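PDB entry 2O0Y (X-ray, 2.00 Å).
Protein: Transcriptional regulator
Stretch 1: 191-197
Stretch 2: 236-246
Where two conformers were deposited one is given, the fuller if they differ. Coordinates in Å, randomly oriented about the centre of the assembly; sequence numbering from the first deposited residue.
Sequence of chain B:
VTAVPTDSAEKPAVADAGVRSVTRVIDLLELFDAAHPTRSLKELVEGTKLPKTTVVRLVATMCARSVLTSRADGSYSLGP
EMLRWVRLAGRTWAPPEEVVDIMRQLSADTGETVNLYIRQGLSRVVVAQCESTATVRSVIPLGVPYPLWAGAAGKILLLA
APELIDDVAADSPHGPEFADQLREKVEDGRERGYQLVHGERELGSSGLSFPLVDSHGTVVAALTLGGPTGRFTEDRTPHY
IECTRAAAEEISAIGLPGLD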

ATOM      1  N   GLU B 191      -8.567 -28.545   9.849  1.00 35.79           N
ATOM      2  CA  GLU B 191      -8.539 -30.010   9.938  1.00 36.14           C
ATOM      3  C   GLU B 191      -8.867 -30.671   8.610  1.00 35.44           C
ATOM      4  O   GLU B 191      -8.105 -31.495   8.138  1.00 35.92           O
ATOM      5  CB  GLU B 191      -9.520 -30.510  11.006  1.00 36.51           C
ATOM      6  CG  GLU B 191      -9.842 -29.501  12.116  1.00 39.48           C
ATOM      7  CD  GLU B 191     -10.187 -30.140  13.455  1.00 43.83           C
ATOM      8  OE1 GLU B 191     -11.186 -30.912  13.525  1.00 45.25           O
ATOM      9  OE2 GLU B 191      -9.462 -29.852  14.449  1.00 45.13           O
ATOM     10  N   ARG B 192      -9.988 -30.282   8.002  1.00 35.15           N
ATOM     11  CA  ARG B 192     -10.469 -30.872   6.735  1.00 34.32           C
ATOM     12  C   ARG B 192      -9.665 -30.471   5.489  1.00 34.03           C
ATOM     13  O   ARG B 192      -9.511 -31.280   4.563  1.00 34.66           O
ATOM     14  CB  ARG B 192     -11.914 -30.466   6.519  1.00 34.72           C
ATOM     15  CG  ARG B 192     -12.619 -31.204   5.406  1.00 37.60           C
ATOM     16  CD  ARG B 192     -14.073 -30.849   5.442  1.00 43.19           C
ATOM     17  NE  ARG B 192     -14.170 -29.408   5.619  1.00 49.27           N
ATOM     18  CZ  ARG B 192     -14.634 -28.817   6.716  1.00 50.60           C
ATOM     19  NH1 ARG B 192     -15.098 -29.569   7.731  1.00 47.77           N
ATOM     20  NH2 ARG B 192     -14.658 -27.478   6.776  1.00 45.63           N
ATOM     21  N   GLY B 193      -9.196 -29.225   5.462  1.00 31.46           N
ATOM     22  CA  GLY B 193      -8.370 -28.713   4.366  1.00 30.52           C
ATOM     23  C   GLY B 193      -9.142 -27.828   3.411  1.00 29.84           C
ATOM     24  O   GLY B 193      -8.586 -27.316   2.445  1.00 29.61           O
ATOM     25  N   TYR B 194     -10.437 -27.666   3.674  1.00 28.72           N
ATOM     26  CA  TYR B 194     -11.276 -26.802   2.859  1.00 28.14           C
ATOM     27  C   TYR B 194     -12.545 -26.429   3.600  1.00 27.67           C
ATOM     28  O   TYR B 194     -12.858 -26.990   4.655  1.00 26.61           O
ATOM     29  CB  TYR B 194     -11.609 -27.472   1.506  1.00 28.86           C
ATOM     30  CG  TYR B 194     -12.363 -28.763   1.637  1.00 28.86           C
ATOM     31  CD1 TYR B 194     -11.690 -29.984   1.693  1.00 29.23           C
ATOM     32  CD2 TYR B 194     -13.758 -28.769   1.720  1.00 30.87           C
ATOM     33  CE1 TYR B 194     -12.422 -31.203   1.858  1.00 31.14           C
ATOM     34  CE2 TYR B 194     -14.495 -29.993   1.867  1.00 29.18           C
ATOM     35  CZ  TYR B 194     -13.821 -31.175   1.919  1.00 28.53           C
ATOM     36  OH  TYR B 194     -14.537 -32.354   2.051  1.00 30.24           O
ATOM     37  N   GLN B 195     -13.262 -25.470   3.033  1.00 27.02           N
ATOM     38  CA  GLN B 195     -14.569 -25.044   3.542  1.00 27.16           C
ATOM     39  C   GLN B 195     -15.631 -25.249   2.473  1.00 27.65           C
ATOM     40  O   GLN B 195     -15.443 -24.848   1.346  1.00 27.67           O
ATOM     41  CB  GLN B 195     -14.526 -23.552   3.900  1.00 26.25           C
ATOM     42  CG  GLN B 195     -13.741 -23.232   5.186  1.00 25.71           C
ATOM     43  CD  GLN B 195     -14.531 -23.496   6.411  1.00 29.11           C
ATOM     44  OE1 GLN B 195     -15.706 -23.789   6.315  1.00 29.76           O
ATOM     45  NE2 GLN B 195     -13.898 -23.382   7.590  1.00 27.33           N
ATOM     46  N   LEU B 196     -16.755 -25.854   2.844  1.00 27.94           N
ATOM     47  CA  LEU B 196     -17.880 -26.026   1.927  1.00 28.33           C
ATOM     48  C   LEU B 196     -19.118 -25.591   2.710  1.00 28.87           C
ATOM     49  O   LEU B 196     -19.459 -26.229   3.698  1.00 26.44           O
ATOM     50  CB  LEU B 196     -17.969 -27.503   1.482  1.00 28.05           C
ATOM     51  CG  LEU B 196     -19.273 -27.927   0.791  1.00 28.49           C
ATOM     52  CD1 LEU B 196     -19.398 -27.246  -0.550  1.00 23.13           C
ATOM     53  CD2 LEU B 196     -19.197 -29.413   0.592  1.00 29.56           C
ATOM     54  N   VAL B 197     -19.726 -24.474   2.305  1.00 29.24           N
ATOM     55  CA  VAL B 197     -20.813 -23.871   3.079  1.00 31.42           C
ATOM     56  C   VAL B 197     -21.995 -23.587   2.142  1.00 31.90           C
ATOM     57  O   VAL B 197     -21.795 -23.372   0.926  1.00 30.91           O
ATOM     58  CB  VAL B 197     -20.356 -22.520   3.703  1.00 31.83           C
ATOM     59  CG1 VAL B 197     -19.068 -22.689   4.519  1.00 33.10           C
ATOM     60  CG2 VAL B 197     -20.128 -21.515   2.647  1.00 33.77           C
ATOM     61  N   ARG B 236     -22.331 -33.954  -7.007  1.00 32.44           N
ATOM     62  CA  ARG B 236     -21.368 -33.080  -7.647  1.00 31.43           C
ATOM     63  C   ARG B 236     -20.231 -32.676  -6.760  1.00 30.43           C
ATOM     64  O   ARG B 236     -19.122 -32.476  -7.264  1.00 29.30           O
ATOM     65  CB  ARG B 236     -22.033 -31.812  -8.258  1.00 31.59           C
ATOM     66  CG  ARG B 236     -22.984 -32.147  -9.418  1.00 33.68           C
ATOM     67  CD  ARG B 236     -23.765 -30.953  -9.923  1.00 32.70           C
ATOM     68  NE  ARG B 236     -22.923 -29.897 -10.504  1.00 34.20           N
ATOM     69  CZ  ARG B 236     -22.449 -29.889 -11.748  1.00 34.84           C
ATOM     70  NH1 ARG B 236     -22.690 -30.903 -12.563  1.00 33.71           N
ATOM     71  NH2 ARG B 236     -21.707 -28.868 -12.179  1.00 35.79           N
ATOM     72  N   THR B 237     -20.484 -32.503  -5.462  1.00 29.68           N
ATOM     73  CA  THR B 237     -19.426 -31.912  -4.627  1.00 30.11           C
ATOM     74  C   THR B 237     -18.148 -32.743  -4.520  1.00 27.98           C
ATOM     75  O   THR B 237     -17.087 -32.162  -4.508  1.00 26.85           O
ATOM     76  CB  THR B 237     -19.883 -31.455  -3.235  1.00 30.26           C
ATOM     77  OG1 THR B 237     -20.552 -32.528  -2.600  1.00 33.92           O
ATOM     78  CG2 THR B 237     -20.853 -30.305  -3.364  1.00 33.52           C
ATOM     79  N   PRO B 238     -18.228 -34.097  -4.451  1.00 27.41           N
ATOM     80  CA  PRO B 238     -16.917 -34.808  -4.452  1.00 26.69           C
ATOM     81  C   PRO B 238     -15.984 -34.375  -5.601  1.00 26.53           C
ATOM     82  O   PRO B 238     -14.789 -34.271  -5.399  1.00 25.64           O
ATOM     83  CB  PRO B 238     -17.310 -36.289  -4.644  1.00 27.14           C
ATOM     84  CG  PRO B 238     -18.692 -36.389  -4.215  1.00 26.73           C
ATOM     85  CD  PRO B 238     -19.359 -35.037  -4.328  1.00 26.39           C
ATOM     86  N   HIS B 239     -16.536 -34.172  -6.801  1.00 26.80           N
ATOM     87  CA  HIS B 239     -15.754 -33.849  -8.008  0.70 27.62           C
ATOM     88  C   HIS B 239     -15.308 -32.398  -7.909  1.00 27.01           C
ATOM     89  O   HIS B 239     -14.175 -32.066  -8.258  1.00 28.82           O
ATOM     90  CB  HIS B 239     -16.588 -34.087  -9.305  0.70 27.98           C
ATOM     91  CG  HIS B 239     -15.850 -33.785 -10.579  0.70 31.02           C
ATOM     92  ND1 HIS B 239     -16.185 -32.733 -11.415  0.70 36.33           N
ATOM     93  CD2 HIS B 239     -14.779 -34.388 -11.153  0.70 32.77           C
ATOM     94  CE1 HIS B 239     -15.368 -32.718 -12.455  0.70 34.90           C
ATOM     95  NE2 HIS B 239     -14.509 -33.713 -12.323  0.70 33.58           N
ATOM     96  N   TYR B 240     -16.199 -31.526  -7.422  1.00 27.01           N
ATOM     97  CA  TYR B 240     -15.836 -30.125  -7.137  1.00 26.11           C
ATOM     98  C   TYR B 240     -14.656 -30.089  -6.201  1.00 25.90           C
ATOM     99  O   TYR B 240     -13.663 -29.386  -6.451  1.00 27.59           O
ATOM    100  CB  TYR B 240     -17.009 -29.379  -6.468  1.00 26.36           C
ATOM    101  CG  TYR B 240     -18.106 -28.878  -7.386  1.00 24.74           C
ATOM    102  CD1 TYR B 240     -18.314 -29.448  -8.634  1.00 26.57           C
ATOM    103  CD2 TYR B 240     -18.954 -27.854  -6.973  1.00 25.33           C
ATOM    104  CE1 TYR B 240     -19.295 -28.987  -9.466  1.00 28.16           C
ATOM    105  CE2 TYR B 240     -19.967 -27.391  -7.802  1.00 25.25           C
ATOM    106  CZ  TYR B 240     -20.125 -27.953  -9.041  1.00 27.00           C
ATOM    107  OH  TYR B 240     -21.127 -27.535  -9.886  1.00 27.20           O
ATOM    108  N   ILE B 241     -14.766 -30.786  -5.087  1.00 26.40           N
ATOM    109  CA  ILE B 241     -13.633 -30.908  -4.121  1.00 27.18           C
ATOM    110  C   ILE B 241     -12.335 -31.489  -4.775  1.00 27.56           C
ATOM    111  O   ILE B 241     -11.241 -30.964  -4.564  1.00 28.16           O
ATOM    112  CB  ILE B 241     -14.053 -31.745  -2.850  1.00 27.68           C
ATOM    113  CG1 ILE B 241     -15.144 -31.019  -2.037  1.00 26.59           C
ATOM    114  CG2 ILE B 241     -12.831 -32.072  -2.003  1.00 26.74           C
ATOM    115  CD1 ILE B 241     -15.931 -31.890  -1.032  1.00 28.19           C
ATOM    116  N   GLU B 242     -12.452 -32.597  -5.522  1.00 28.13           N
ATOM    117  CA  GLU B 242     -11.294 -33.198  -6.183  1.00 28.57           C
ATOM    118  C   GLU B 242     -10.621 -32.246  -7.171  1.00 28.70           C
ATOM    119  O   GLU B 242      -9.381 -32.172  -7.205  1.00 28.77           O
ATOM    120  CB  GLU B 242     -11.677 -34.468  -6.904  1.00 30.06           C
ATOM    121  CG  GLU B 242     -10.521 -35.275  -7.361  1.00 32.72           C
ATOM    122  CD  GLU B 242     -10.947 -36.702  -7.659  1.00 37.97           C
ATOM    123  OE1 GLU B 242     -12.113 -36.879  -8.038  1.00 34.78           O
ATOM    124  OE2 GLU B 242     -10.132 -37.630  -7.455  1.00 40.27           O
ATOM    125  N   CYS B 243     -11.405 -31.546  -8.000  1.00 28.31           N
ATOM    126  CA  CYS B 243     -10.823 -30.572  -8.935  1.00 28.65           C
ATOM    127  C   CYS B 243     -10.220 -29.382  -8.217  1.00 27.91           C
ATOM    128  O   CYS B 243      -9.163 -28.897  -8.616  1.00 27.88           O
ATOM    129  CB  CYS B 243     -11.847 -30.076  -9.965  1.00 28.08           C
ATOM    130  SG  CYS B 243     -12.491 -31.443 -10.957  1.00 29.78           S
ATOM    131  N   THR B 244     -10.916 -28.865  -7.203  1.00 27.39           N
ATOM    132  CA  THR B 244     -10.434 -27.650  -6.555  1.00 26.50           C
ATOM    133  C   THR B 244      -9.198 -27.959  -5.734  1.00 27.26           C
ATOM    134  O   THR B 244      -8.291 -27.144  -5.643  1.00 27.21           O
ATOM    135  CB  THR B 244     -11.536 -26.972  -5.738  1.00 26.30           C
ATOM    136  OG1 THR B 244     -12.665 -26.791  -6.586  1.00 26.66           O
ATOM    137  CG2 THR B 244     -11.103 -25.567  -5.276  1.00 27.43           C
ATOM    138  N   ARG B 245      -9.140 -29.152  -5.147  1.00 27.18           N
ATOM    139  CA  ARG B 245      -7.963 -29.567  -4.362  1.00 27.24           C
ATOM    140  C   ARG B 245      -6.742 -29.613  -5.235  1.00 27.47           C
ATOM    141  O   ARG B 245      -5.713 -29.114  -4.840  1.00 29.91           O
ATOM    142  CB  ARG B 245      -8.149 -30.974  -3.756  1.00 25.42           C
ATOM    143  CG  ARG B 245      -7.023 -31.327  -2.805  1.00 27.16           C
ATOM    144  CD  ARG B 245      -7.097 -32.817  -2.326  1.00 27.33           C
ATOM    145  NE  ARG B 245      -8.277 -33.086  -1.503  1.00 27.38           N
ATOM    146  CZ  ARG B 245      -8.434 -32.682  -0.242  1.00 29.59           C
ATOM    147  NH1 ARG B 245      -7.485 -31.975   0.360  1.00 28.97           N
ATOM    148  NH2 ARG B 245      -9.527 -33.005   0.440  1.00 30.31           N
ATOM    149  N   ALA B 246      -6.851 -30.242  -6.406  1.00 28.36           N
ATOM    150  CA  ALA B 246      -5.710 -30.352  -7.335  1.00 27.44           C
ATOM    151  C   ALA B 246      -5.248 -28.985  -7.805  1.00 27.16           C
ATOM    152  O   ALA B 246      -4.057 -28.729  -7.874  1.00 25.31           O
ATOM    153  CB  ALA B 246      -6.073 -31.217  -8.527  1.00 28.07           C
TER

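No hydrogen bond crosses between these two stretches, although two arginines, a threonine and a tyrosine hydroxyl lie at or near the place where they meet. The contact illustrates a general principle: a loop and the strand that follows can meet a helix through side-chain contacts with no hydrogen bond between them, while some of the polar groups around it bond within their own segment or elsewhere.

The backbones never come close. The nearest CA atoms across the gap, those of Tyr 194 and Arg 245, are 8.4 Å apart, so side chains must span the distance. In the first stretch a helix ends at Arg 192, and the chain passes through Gly 193 and Tyr 194 into a strand that runs from Gln 195 to Val 197 and beyond. Gly 193 makes the turn with a positive phi of 103° and a psi near zero. At these angles a CB would be jammed against the carbonyl oxygen of Arg 192, which by itself calls for glycine. The strand then alternates in the usual way: Leu 196 points toward the helix, whereas Gln 195 and Val 197 stay out of its reach.

The opposing helix offers residues spaced at intervals of four, Thr 237, Ile 241 and Arg 245, which helical periodicity gathers along one side. The same spacing appears in the backbone hydrogen bonds, in which Ile 241 N donates to Thr 237 O and Arg 245 N to Ile 241 O, each at 2.8 Å.

Tyr 194 and Ile 241 form the centre of the contact. With chi1 in the p well, the tyrosine directs its ring at the helix, and Ile 241 CG2 lies over one face. The other branch of the isoleucine reaches the phenol end: Ile 241 CD1 is 3.7 Å from Tyr 194 CZ and 3.4 Å from Tyr 194 OH. An aromatic face is a good surface for a branched aliphatic chain, since neither offers a strong polar group there and both can fit closely. Leu 196 extends this patch more loosely, its CD2 lying 4.4 Å from Ile 241 CD1 and also 4.4 Å from Thr 237 CG2. The threonine thus meets the leucine through its methyl group, while its hydroxyl is hydrogen-bonded elsewhere in the structure.

Arg 245 behaves differently. Its CA-to-CB bond points sideways, but the chain, t at chi1 and chi2 and turned at chi3, brings the guanidinium nearer, placing Arg 245 NH2 3.7 Å from Tyr 194 CE1, at the edge of the tyrosine ring. The same nitrogen, Arg 245 NH2, is 4.5 Å from Arg 192 O, too far for a hydrogen bond. The approach is therefore one of van der Waals contact beside the ring, not a guanidinium stacked on its face.

Arg 192, in turn, spends its polarity locally. Arg 192 NE and Arg 192 NH2 both donate to Tyr 194 O, at 2.9 and 2.8 Å, clasping the turn around Gly 193. This fork braces the backbone just where the tyrosine leaves it. Bonding within the first stretch and packing between the two thus meet at one residue, Tyr 194.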